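Local coordinates for Low molecular weight heat shock protein (Xanthomonas axonopodis pv. citri, PDB 3GT6) that is a small heat shock protein of the Hsp20/alpha-crystallin family that probably works as an oligomeric molecular chaperone in the stress response, at residues A[5-10]-A[69-74]. Residues are numbered along the deposited sequence; the frame is centred on the assembly and turned at random.
Sequences QWVPRV and FHRRFA
Arg71 reaches from strand 67-74 to the backbone of Pro8. CB leaves toward segment 5-10; CG, lying 4.0 Å from Pro8 CD, starts to bend back. CD rests against the same Pro8 CD, and the chain, bent at chi2, turns again at chi3 (-87°). The folded chain delivers NE to Pro8 O at 2.7 Å, with a nearly straight N-H (170°) in the carbonyl plane and the oxygen close to the guanidinium plane. NH1 adds a weak bond to that oxygen. Val7 CG1 sits over the centre of one guanidinium face, 3.4 Å above it, and Phe73 CZ lies off-centre over the opposite face, so the flat group is sandwiched between apolar side chains. The same CZ meets Val10 CB at 3.6 Å, approached obliquely. Towards the start of the strand, Phe69 CB packs on Pro8 CD (3.4 Å) and over the face of the Trp6 five-membered ring in a CH-pi contact. Trp6 and Phe69 run side by side with their ring planes at 78°, while Pro8 CG covers the Trp6 ring on one face. These side chains join the lead-in to strand 10-14, in one sheet of the alpha-crystallin beta-sandwich, to the edge of the other sheet. Arg71 NH1 also forms a salt bridge with Glu63 OE2 of the second subunit, which accepts a hydrogen bond from Val10 N, while OE1 of that Glu63 pairs with Arg9 NH1. The Pro8 carbonyl and this carboxylate across the dimer interface probably offset the cost of burying the guanidinium between apolar groups.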
ATOM      1  N   GLN A   5      -6.848  -7.859  11.803  1.00 48.89           N
ATOM      2  CA  GLN A   5      -6.667  -6.549  12.486  1.00 46.05           C
ATOM      3  C   GLN A   5      -6.856  -5.324  11.545  1.00 42.93           C
ATOM      4  O   GLN A   5      -7.043  -4.178  12.031  1.00 44.63           O
ATOM      5  CB  GLN A   5      -5.265  -6.472  13.151  1.00 46.25           C
ATOM      6  CG  GLN A   5      -5.010  -7.586  14.162  1.00 46.76           C
ATOM      7  CD  GLN A   5      -3.566  -7.660  14.605  1.00 50.21           C
ATOM      8  OE1 GLN A   5      -2.721  -8.310  13.955  1.00 43.48           O
ATOM      9  NE2 GLN A   5      -3.267  -7.004  15.750  1.00 52.20           N
ATOM     10  N   TRP A   6      -6.709  -5.577  10.239  1.00 36.54           N
ATOM     11  CA  TRP A   6      -6.912  -4.618   9.148  1.00 30.76           C
ATOM     12  C   TRP A   6      -7.361  -5.339   7.889  1.00 27.36           C
ATOM     13  O   TRP A   6      -7.174  -6.532   7.749  1.00 23.44           O
ATOM     14  CB  TRP A   6      -5.722  -3.734   8.811  1.00 29.84           C
ATOM     15  CG  TRP A   6      -4.590  -4.309   8.053  1.00 26.27           C
ATOM     16  CD1 TRP A   6      -3.772  -5.301   8.481  1.00 31.45           C
ATOM     17  CD2 TRP A   6      -4.013  -3.833   6.828  1.00 24.44           C
ATOM     18  NE1 TRP A   6      -2.736  -5.515   7.583  1.00 28.55           N
ATOM     19  CE2 TRP A   6      -2.850  -4.620   6.565  1.00 23.94           C
ATOM     20  CE3 TRP A   6      -4.341  -2.825   5.938  1.00 20.12           C
ATOM     21  CZ2 TRP A   6      -2.038  -4.461   5.415  1.00 22.72           C
ATOM     22  CZ3 TRP A   6      -3.551  -2.702   4.790  1.00 22.96           C
ATOM     23  CH2 TRP A   6      -2.401  -3.496   4.554  1.00 20.68           C
ATOM     24  N   VAL A   7      -7.948  -4.553   6.988  1.00 23.13           N
ATOM     25  CA  VAL A   7      -8.696  -5.104   5.894  1.00 22.34           C
ATOM     26  C   VAL A   7      -8.108  -4.411   4.645  1.00 20.88           C
ATOM     27  O   VAL A   7      -8.559  -3.327   4.258  1.00 22.18           O
ATOM     28  CB  VAL A   7     -10.247  -4.887   6.120  1.00 23.00           C
ATOM     29  CG1 VAL A   7     -11.103  -5.602   5.001  1.00 20.84           C
ATOM     30  CG2 VAL A   7     -10.683  -5.408   7.567  1.00 20.94           C
ATOM     31  N   PRO A   8      -7.055  -5.002   4.066  1.00 17.69           N
ATOM     32  CA  PRO A   8      -6.427  -4.468   2.877  1.00 17.10           C
ATOM     33  C   PRO A   8      -7.489  -4.329   1.776  1.00 16.96           C
ATOM     34  O   PRO A   8      -8.411  -5.182   1.656  1.00 16.45           O
ATOM     35  CB  PRO A   8      -5.439  -5.574   2.492  1.00 19.14           C
ATOM     36  CG  PRO A   8      -5.128  -6.288   3.816  1.00 16.85           C
ATOM     37  CD  PRO A   8      -6.361  -6.164   4.633  1.00 17.11           C
ATOM     38  N   ARG A   9      -7.379  -3.271   0.999  1.00 16.73           N
ATOM     39  CA  ARG A   9      -8.233  -3.044  -0.177  1.00 15.86           C
ATOM     40  C   ARG A   9      -7.873  -3.983  -1.320  1.00 16.50           C
ATOM     41  O   ARG A   9      -6.688  -4.108  -1.717  1.00 14.97           O
ATOM     42  CB  ARG A   9      -8.027  -1.603  -0.713  1.00 18.08           C
ATOM     43  CG  ARG A   9      -8.164  -0.545   0.349  1.00 20.86           C
ATOM     44  CD  ARG A   9      -9.550  -0.237   0.522  1.00 24.41           C
ATOM     45  NE  ARG A   9      -9.774   1.001   1.308  1.00 26.06           N
ATOM     46  CZ  ARG A   9     -10.927   1.198   1.928  1.00 29.80           C
ATOM     47  NH1 ARG A   9     -11.892   0.277   1.814  1.00 29.42           N
ATOM     48  NH2 ARG A   9     -11.149   2.278   2.618  1.00 28.44           N
ATOM     49  N   VAL A  10      -8.903  -4.647  -1.856  1.00 15.77           N
ATOM     50  CA  VAL A  10      -8.713  -5.531  -2.966  1.00 15.20           C
ATOM     51  C   VAL A  10      -9.734  -5.175  -4.050  1.00 15.53           C
ATOM     52  O   VAL A  10     -10.903  -5.047  -3.724  1.00 15.56           O
ATOM     53  CB  VAL A  10      -8.986  -6.962  -2.484  1.00 15.21           C
ATOM     54  CG1 VAL A  10      -8.775  -7.924  -3.556  1.00 12.03           C
ATOM     55  CG2 VAL A  10      -7.982  -7.267  -1.296  1.00 16.10           C
ATOM     56  N   PHE A  69      -3.895  -9.861   8.310  1.00 18.08           N
ATOM     57  CA  PHE A  69      -5.102  -9.635   7.540  1.00 18.54           C
ATOM     58  C   PHE A  69      -5.450 -10.983   6.978  1.00 18.71           C
ATOM     59  O   PHE A  69      -4.573 -11.877   6.879  1.00 19.84           O
ATOM     60  CB  PHE A  69      -4.794  -8.648   6.362  1.00 16.60           C
ATOM     61  CG  PHE A  69      -3.591  -9.042   5.565  1.00 17.38           C
ATOM     62  CD1 PHE A  69      -3.714  -9.832   4.431  1.00 13.89           C
ATOM     63  CD2 PHE A  69      -2.314  -8.636   5.984  1.00 20.77           C
ATOM     64  CE1 PHE A  69      -2.581 -10.197   3.720  1.00 18.66           C
ATOM     65  CE2 PHE A  69      -1.188  -8.975   5.299  1.00 19.32           C
ATOM     66  CZ  PHE A  69      -1.307  -9.795   4.154  1.00 19.25           C
ATOM     67  N   HIS A  70      -6.698 -11.138   6.573  1.00 17.58           N
ATOM     68  CA  HIS A  70      -7.123 -12.329   5.995  1.00 18.99           C
ATOM     69  C   HIS A  70      -8.321 -11.930   5.172  1.00 18.68           C
ATOM     70  O   HIS A  70      -9.410 -11.776   5.696  1.00 17.41           O
ATOM     71  CB  HIS A  70      -7.556 -13.310   7.095  1.00 20.30           C
ATOM     72  CG  HIS A  70      -7.920 -14.654   6.575  1.00 22.56           C
ATOM     73  ND1 HIS A  70      -8.171 -15.722   7.405  1.00 22.40           N
ATOM     74  CD2 HIS A  70      -8.129 -15.094   5.306  1.00 21.58           C
ATOM     75  CE1 HIS A  70      -8.461 -16.779   6.669  1.00 24.30           C
ATOM     76  NE2 HIS A  70      -8.433 -16.425   5.394  1.00 25.12           N
ATOM     77  N   ARG A  71      -8.086 -11.674   3.894  1.00 17.34           N
ATOM     78  CA  ARG A  71      -9.130 -11.262   3.001  1.00 16.75           C
ATOM     79  C   ARG A  71      -9.640 -12.529   2.386  1.00 17.94           C
ATOM     80  O   ARG A  71      -8.856 -13.400   2.016  1.00 19.26           O
ATOM     81  CB  ARG A  71      -8.488 -10.381   1.909  1.00 14.96           C
ATOM     82  CG  ARG A  71      -7.871  -9.173   2.464  1.00 14.86           C
ATOM     83  CD  ARG A  71      -8.842  -8.363   3.356  1.00 14.52           C
ATOM     84  NE  ARG A  71      -9.575  -7.473   2.503  1.00 18.70           N
ATOM     85  CZ  ARG A  71     -10.857  -7.596   2.161  1.00 18.58           C
ATOM     86  NH1 ARG A  71     -11.387  -6.706   1.329  1.00 16.27           N
ATOM     87  NH2 ARG A  71     -11.581  -8.576   2.647  1.00 20.31           N
ATOM     88  N   ARG A  72     -10.945 -12.668   2.279  1.00 17.41           N
ATOM     89  CA  ARG A  72     -11.514 -13.820   1.633  1.00 17.49           C
ATOM     90  C   ARG A  72     -12.550 -13.388   0.582  1.00 17.58           C
ATOM     91  O   ARG A  72     -13.349 -12.480   0.817  1.00 17.13           O
ATOM     92  CB  ARG A  72     -12.275 -14.658   2.685  1.00 18.07           C
ATOM     93  CG  ARG A  72     -11.366 -15.338   3.743  1.00 23.25           C
ATOM     94  CD  ARG A  72     -12.168 -15.801   5.010  1.00 29.24           C
ATOM     95  NE  ARG A  72     -12.778 -17.080   4.811  1.00 36.77           N
ATOM     96  CZ  ARG A  72     -12.092 -18.221   4.656  1.00 45.75           C
ATOM     97  NH1 ARG A  72     -10.744 -18.236   4.684  1.00 47.62           N
ATOM     98  NH2 ARG A  72     -12.753 -19.359   4.440  1.00 45.95           N
ATOM     99  N   PHE A  73     -12.596 -14.077  -0.547  1.00 16.13           N
ATOM    100  CA  PHE A  73     -13.582 -13.743  -1.535  1.00 17.15           C
ATOM    101  C   PHE A  73     -14.117 -15.074  -2.034  1.00 17.66           C
ATOM    102  O   PHE A  73     -13.351 -16.012  -2.183  1.00 16.51           O
ATOM    103  CB  PHE A  73     -12.898 -12.972  -2.637  1.00 15.47           C
ATOM    104  CG  PHE A  73     -12.233 -11.734  -2.123  1.00 17.90           C
ATOM    105  CD1 PHE A  73     -12.997 -10.644  -1.735  1.00 16.08           C
ATOM    106  CD2 PHE A  73     -10.858 -11.703  -1.902  1.00 14.82           C
ATOM    107  CE1 PHE A  73     -12.408  -9.495  -1.179  1.00 15.18           C
ATOM    108  CE2 PHE A  73     -10.276 -10.567  -1.327  1.00 13.84           C
ATOM    109  CZ  PHE A  73     -11.078  -9.454  -0.994  1.00 15.97           C
ATOM    110  N   ALA A  74     -15.428 -15.140  -2.266  1.00 16.16           N
ATOM    111  CA  ALA A  74     -16.035 -16.364  -2.639  1.00 16.07           C
ATOM    112  C   ALA A  74     -16.062 -16.245  -4.147  1.00 16.16           C
ATOM    113  O   ALA A  74     -16.963 -15.636  -4.730  1.00 18.09           O
ATOM    114  CB  ALA A  74     -17.454 -16.432  -2.025  1.00 15.52           C
TER